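Local atomic coordinates of transmembrane oligosaccharyl transferase (Archaeoglobus fulgidus, PDB entry 3WAJ), a protein that belongs to the STT3/AglB family of membrane-embedded oligosaccharyl transferases, which join a helical transmembrane region of the GT-C class to a C-terminal globular part. Residues 196-199 with 200-204; 248-251 with 252-256. All coordinates share one frame; numbering follows the deposited sequence.

Overall arrangement
Both contacts are local, each within one continuous stretch of chain, and both lie in the N-terminal STT3 region. Contact 1 comes first: residues 196-204 lead from the loop after helix 163-181 into the first turns of helix 199-214. Contact 2 follows, with residues 248-256 in the middle of helix 243-261. Their centres are about 9 Å apart, because the two helices pack side by side. Pro-201 CB lies 3.7 Å from Val-252 CG1, Ala-204 rests on Thr-253 and Val-202 on Val-256. The opening turns of one helix are thus laid against the middle of the other, joining neighbouring helices of the transmembrane bundle by small, mostly apolar side chains.

Contact 1 of 2, residues 196-199 with 200-204; sequences RQMA and YPVIA
The Tyr-200 ring turns an edge to the backbone that leads into its helix: Arg-196 O lies near the ring plane, 3.1 Å from Tyr-200 CE2, and Gln-197 O is also at the edge. The amide of Gln-197 comes from above the ring plane, outside the CD2-CE2 edge and on the other side of the plane from Arg-196 O, with OE1 3.7 Å from Tyr-200 CE2 and the two planes 50° apart, so it is neither stacked on the ring nor coplanar with it. A bend at chi2 (-77°) swings this amide back to the ring although the Gln-197 side chain starts out away from it. Pro-201 lays its ring carbons against two carbonyls, CD 3.0 Å from Gln-197 O and CG 3.3 Å from Met-198 O. Gln-197 O also takes a weak bond from Tyr-200 N and a hydrogen bond from the indole NE1 of Trp-184. Regular helical bonding then sets in: Val-202 N donates to Met-198 O at 3.2 Å, and Ile-203 N to Ala-199 O at 2.9 Å. Val-202 CG2, anti to its own carbonyl carbon, leans over Met-198 O and meets Met-198 CG at 4.3 Å. Tyr-200 also touches Leu-179 of helix 163-181. This is a helix N-terminus with proline in the first turn, where the missing N-H costs no i to i-4 bond.

Contact 2 of 2, residues 248-251 with 252-256; sequences LVAV and VTFAV
Backbone hydrogen bonds between residues four apart carry most of the contact: Leu-248 O accepts from Val-252 N (3.0 Å), Ala-250 O from Phe-254 N (2.8 Å), and Val-251 O from Ala-255 N (2.9 Å). Val-249 O is gripped twice by one residue. Thr-253 N reaches it at 2.8 Å in an almost straight bond (172° at the hydrogen), while Thr-253 OG1 donates to it, also at 2.8 Å, from above the carbonyl plane, 46° out of it. That hydroxyl sits beside its own backbone N (chi1 -59°), which brings it back over the preceding turn; the bond satisfies its donor inside the helix and fixes the rotation of the buried threonine. A single apolar pair joins side chains: Ala-250 CB meets ring atom CD2 of Phe-254 at 4.2 Å. Other carbon atoms pack against oxygens. Val-249 CG1 passes across Thr-253 OG1 at 3.8 Å, on the same side of the hydroxyl as the carbonyl it bonds to. The aromatic side chain of Phe-254 lies close to the carbonyl of Ala-250, and Val-252 CG2 leans on Leu-248 O. Different flanks of this transmembrane helix meet different neighbours. Thr-253 rests on Ile-208 of helix 199-214; Phe-254 packs against Ala-222, Ile-225 and Leu-226 of helix 221-234; and Ala-250 and Val-251 touch Ala-291 of helix 278-303. Trp-184, in a loop, borders Leu-248, Val-249 and Val-252, so helix 243-261 is held between three other helices and this indole.

Contact 1 of 2, residues 196-199 with 200-204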
# COMPACT_ATOMS: atom_id res chain seq x y z
N ARG A 196 -31.92 17.37 -24.83
CA ARG A 196 -32.00 17.87 -23.46
C ARG A 196 -32.15 16.64 -22.59
O ARG A 196 -31.61 16.58 -21.49
CB ARG A 196 -33.22 18.77 -23.28
CG ARG A 196 -33.67 18.96 -21.83
CD ARG A 196 -34.59 20.17 -21.71
NE ARG A 196 -35.99 19.81 -21.48
CZ ARG A 196 -36.84 19.39 -22.42
NH1 ARG A 196 -36.42 19.24 -23.67
NH2 ARG A 196 -38.09 19.10 -22.10
N GLN A 197 -32.89 15.68 -23.12
CA GLN A 197 -33.04 14.38 -22.50
C GLN A 197 -31.83 13.49 -22.81
O GLN A 197 -31.57 12.53 -22.09
CB GLN A 197 -34.34 13.72 -23.00
CG GLN A 197 -35.60 14.42 -22.54
CD GLN A 197 -35.94 14.14 -21.09
OE1 GLN A 197 -35.78 14.99 -20.22
NE2 GLN A 197 -36.40 12.92 -20.82
N MET A 198 -31.10 13.81 -23.87
CA MET A 198 -29.88 13.10 -24.24
C MET A 198 -28.78 13.41 -23.23
O MET A 198 -27.82 12.65 -23.08
CB MET A 198 -29.42 13.55 -25.64
CG MET A 198 -28.48 12.58 -26.36
SD MET A 198 -29.30 11.02 -26.78
CE MET A 198 -28.29 10.47 -28.14
N ALA A 199 -28.93 14.53 -22.54
CA ALA A 199 -27.94 14.97 -21.57
C ALA A 199 -27.87 13.99 -20.41
O ALA A 199 -26.79 13.75 -19.86
CB ALA A 199 -28.25 16.37 -21.07
N TYR A 200 -29.02 13.44 -20.03
CA TYR A 200 -29.08 12.58 -18.85
C TYR A 200 -28.27 11.26 -19.01
O TYR A 200 -27.47 10.92 -18.13
CB TYR A 200 -30.53 12.35 -18.39
CG TYR A 200 -31.28 13.64 -18.04
CD1 TYR A 200 -31.47 14.01 -16.72
CD2 TYR A 200 -31.79 14.47 -19.04
CE1 TYR A 200 -32.15 15.18 -16.39
CE2 TYR A 200 -32.47 15.64 -18.71
CZ TYR A 200 -32.65 15.99 -17.39
OH TYR A 200 -33.32 17.15 -17.07
N PRO A 201 -28.45 10.53 -20.13
CA PRO A 201 -27.55 9.37 -20.30
C PRO A 201 -26.10 9.75 -20.58
O PRO A 201 -25.21 9.06 -20.08
CB PRO A 201 -28.16 8.62 -21.50
CG PRO A 201 -28.99 9.64 -22.21
CD PRO A 201 -29.53 10.53 -21.13
N VAL A 202 -25.86 10.79 -21.37
CA VAL A 202 -24.50 11.29 -21.65
C VAL A 202 -23.71 11.55 -20.35
O VAL A 202 -22.52 11.22 -20.25
CB VAL A 202 -24.51 12.54 -22.57
CG1 VAL A 202 -23.16 13.25 -22.57
CG2 VAL A 202 -24.89 12.14 -24.00
N ILE A 203 -24.38 12.14 -19.36
CA ILE A 203 -23.79 12.37 -18.05
C ILE A 203 -23.44 11.03 -17.39
O ILE A 203 -22.32 10.85 -16.88
CB ILE A 203 -24.74 13.16 -17.12
CG1 ILE A 203 -24.91 14.60 -17.59
CG2 ILE A 203 -24.26 13.11 -15.67
CD1 ILE A 203 -23.61 15.30 -17.92
N ALA A 204 -24.39 10.10 -17.40
CA ALA A 204 -24.20 8.80 -16.77
C ALA A 204 -23.02 8.06 -17.42
O ALA A 204 -22.23 7.41 -16.74
CB ALA A 204 -25.46 7.98 -16.87

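Contact 2 of 2, residues 248-251 with 252-256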
# COMPACT_ATOMS: atom_id res chain seq x y z
N LEU A 248 -32.20 1.70 -24.33
CA LEU A 248 -31.67 2.79 -25.15
C LEU A 248 -30.72 3.68 -24.34
O LEU A 248 -29.63 4.04 -24.81
CB LEU A 248 -32.80 3.61 -25.80
CG LEU A 248 -33.43 3.04 -27.08
CD1 LEU A 248 -34.67 3.84 -27.53
CD2 LEU A 248 -32.39 2.98 -28.21
N VAL A 249 -31.12 4.01 -23.11
CA VAL A 249 -30.28 4.74 -22.19
C VAL A 249 -28.93 4.05 -21.97
O VAL A 249 -27.87 4.69 -21.99
CB VAL A 249 -30.99 4.90 -20.84
CG1 VAL A 249 -30.01 5.32 -19.74
CG2 VAL A 249 -32.10 5.91 -20.97
N ALA A 250 -28.99 2.73 -21.77
CA ALA A 250 -27.78 1.94 -21.59
C ALA A 250 -26.92 2.01 -22.85
O ALA A 250 -25.71 2.13 -22.76
CB ALA A 250 -28.13 0.51 -21.23
N VAL A 251 -27.56 1.94 -24.02
CA VAL A 251 -26.82 2.07 -25.28
C VAL A 251 -26.02 3.37 -25.30
O VAL A 251 -24.82 3.35 -25.58
CB VAL A 251 -27.74 1.98 -26.51
CG1 VAL A 251 -27.02 2.48 -27.75
CG2 VAL A 251 -28.22 0.54 -26.73
N VAL A 252 -26.67 4.48 -24.97
CA VAL A 252 -26.02 5.79 -24.96
C VAL A 252 -24.92 5.85 -23.90
O VAL A 252 -23.77 6.22 -24.20
CB VAL A 252 -27.03 6.95 -24.75
CG1 VAL A 252 -26.32 8.30 -24.63
CG2 VAL A 252 -28.04 6.98 -25.89
N THR A 253 -25.27 5.47 -22.67
CA THR A 253 -24.34 5.45 -21.53
C THR A 253 -23.05 4.66 -21.83
O THR A 253 -21.93 5.18 -21.70
CB THR A 253 -25.03 4.83 -20.30
OG1 THR A 253 -26.19 5.59 -19.96
CG2 THR A 253 -24.08 4.80 -19.11
N PHE A 254 -23.22 3.41 -22.25
CA PHE A 254 -22.07 2.58 -22.58
C PHE A 254 -21.31 3.12 -23.78
O PHE A 254 -20.09 3.06 -23.82
CB PHE A 254 -22.51 1.12 -22.78
CG PHE A 254 -22.83 0.41 -21.50
CD1 PHE A 254 -21.95 0.47 -20.42
CD2 PHE A 254 -24.01 -0.31 -21.36
CE1 PHE A 254 -22.24 -0.18 -19.22
CE2 PHE A 254 -24.31 -0.97 -20.16
CZ PHE A 254 -23.42 -0.90 -19.09
N ALA A 255 -22.03 3.68 -24.76
CA ALA A 255 -21.37 4.32 -25.89
C ALA A 255 -20.49 5.48 -25.43
O ALA A 255 -19.32 5.60 -25.81
CB ALA A 255 -22.38 4.78 -26.94
N VAL A 256 -21.06 6.35 -24.59
CA VAL A 256 -20.32 7.51 -24.12
C VAL A 256 -19.11 7.10 -23.29
O VAL A 256 -18.02 7.62 -23.49
CB VAL A 256 -21.23 8.49 -23.34
CG1 VAL A 256 -20.41 9.56 -22.62
CG2 VAL A 256 -22.24 9.15 -24.30